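Local coordinates for DNA helicase RecQ (Deinococcus radiodurans, PDB 2RHF), which probably couples ATP hydrolysis to 3'-5' unwinding of duplex DNA, this chain being its regulatory C-terminal HRDC domain, at residues A[12-15]-A[16-19]. Sequence-based numbering, arbitrary orientation.
Sequences RELR and RELM
Leu14 and Leu18 meet one turn apart on helix 4-22, Leu14 CG lying 3.9 Å from Leu18 CD1. Leu14 carries CG anti to its backbone N (chi1 171°), which swings its methyl-bearing end along the helix toward Leu18. The branch CD1 of Leu14 also passes 3.9 Å from OE1 of Glu17, whose carboxylate forms a salt bridge with Arg66. Both leucines pack on helix 57-76, and Leu18 also reaches Val29; an alanine in place of Leu18 would probably leave Leu14 without this neighbour and open a gap toward Tyr63 and Val29. On the outer side, Arg16 runs extended back along the helix, with CG anti to the carbonyl carbon (chi1 -68°), and lays one guanidinium face over Arg12 CB, which sits 3.9 Å from Arg16 NH2. Arg16 NH1 stays 5.1 Å from Glu13 OE2; a water spans the two, donating to OE2 at 2.7 Å and accepting only weakly from NH1. Arg15 turns inward and bends at chi3, its NH1 hydrogen-bonded to Phe30 O and Asn32 OD1. Beneath these side chains run four successive i to i+4 backbone hydrogen bonds, such as Leu18 N to Leu14 O at 2.9 Å: an amphipathic alpha-helix, its leucine side facing the core of the helical HRDC fold.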
# COMPACT_ATOMS: atom_id res chain seq x y z
N ARG A 12 3.97 -3.37 4.82
CA ARG A 12 5.42 -3.57 4.82
C ARG A 12 5.81 -4.87 4.12
O ARG A 12 6.81 -4.92 3.39
CB ARG A 12 5.97 -3.57 6.25
CG ARG A 12 6.12 -2.18 6.83
CD ARG A 12 6.91 -2.15 8.14
NE ARG A 12 7.23 -0.76 8.44
CZ ARG A 12 6.40 0.10 9.04
NH1 ARG A 12 5.22 -0.31 9.48
NH2 ARG A 12 6.77 1.36 9.22
N GLU A 13 5.03 -5.93 4.34
CA GLU A 13 5.26 -7.21 3.67
C GLU A 13 5.06 -7.07 2.17
O GLU A 13 5.86 -7.59 1.38
CB GLU A 13 4.33 -8.27 4.26
CG GLU A 13 4.75 -8.65 5.69
CD GLU A 13 3.70 -9.43 6.48
OE1 GLU A 13 2.53 -9.53 6.06
OE2 GLU A 13 4.07 -9.94 7.56
N LEU A 14 4.02 -6.36 1.77
CA LEU A 14 3.79 -6.10 0.35
C LEU A 14 4.96 -5.32 -0.23
O LEU A 14 5.48 -5.64 -1.31
CB LEU A 14 2.50 -5.33 0.14
CG LEU A 14 2.30 -4.84 -1.30
CD1 LEU A 14 2.23 -5.99 -2.31
CD2 LEU A 14 1.07 -3.98 -1.39
N ARG A 15 5.38 -4.27 0.46
CA ARG A 15 6.47 -3.44 -0.03
C ARG A 15 7.74 -4.28 -0.26
O ARG A 15 8.41 -4.11 -1.28
CB ARG A 15 6.72 -2.27 0.92
CG ARG A 15 7.79 -1.30 0.42
CD ARG A 15 7.78 0.00 1.18
NE ARG A 15 8.12 -0.19 2.59
CZ ARG A 15 8.14 0.79 3.49
NH1 ARG A 15 7.85 2.04 3.13
NH2 ARG A 15 8.46 0.53 4.74
N ARG A 16 8.03 -5.22 0.64
CA ARG A 16 9.18 -6.12 0.44
C ARG A 16 9.03 -7.01 -0.79
O ARG A 16 10.01 -7.24 -1.50
CB ARG A 16 9.44 -6.96 1.69
CG ARG A 16 9.94 -6.16 2.86
CD ARG A 16 10.02 -7.01 4.13
NE ARG A 16 10.00 -6.16 5.33
CZ ARG A 16 9.15 -6.29 6.35
NH1 ARG A 16 8.25 -7.27 6.37
NH2 ARG A 16 9.23 -5.45 7.37
N GLU A 17 7.81 -7.49 -1.07
CA GLU A 17 7.57 -8.26 -2.29
C GLU A 17 7.83 -7.41 -3.52
O GLU A 17 8.48 -7.85 -4.48
CB GLU A 17 6.13 -8.78 -2.34
CG GLU A 17 5.81 -9.76 -1.24
CD GLU A 17 4.35 -10.20 -1.22
OE1 GLU A 17 3.51 -9.64 -1.96
OE2 GLU A 17 4.05 -11.13 -0.43
N LEU A 18 7.32 -6.18 -3.51
CA LEU A 18 7.47 -5.28 -4.64
C LEU A 18 8.93 -4.89 -4.85
O LEU A 18 9.40 -4.79 -5.99
CB LEU A 18 6.60 -4.04 -4.46
CG LEU A 18 5.09 -4.32 -4.43
CD1 LEU A 18 4.34 -3.06 -4.07
CD2 LEU A 18 4.57 -4.91 -5.74
N MSE A 19 9.67 -4.71 -3.76
CA MSE A 19 11.11 -4.45 -3.84
C MSE A 19 11.83 -5.60 -4.56
O MSE A 19 12.67 -5.39 -5.44
CB MSE A 19 11.70 -4.31 -2.45
CG MSE A 19 11.33 -3.02 -1.72
SE MSE A 19 11.80 -3.13 0.15
CE MSE A 19 13.73 -3.35 -0.02
O HOH W 1 6.47 -9.23 8.57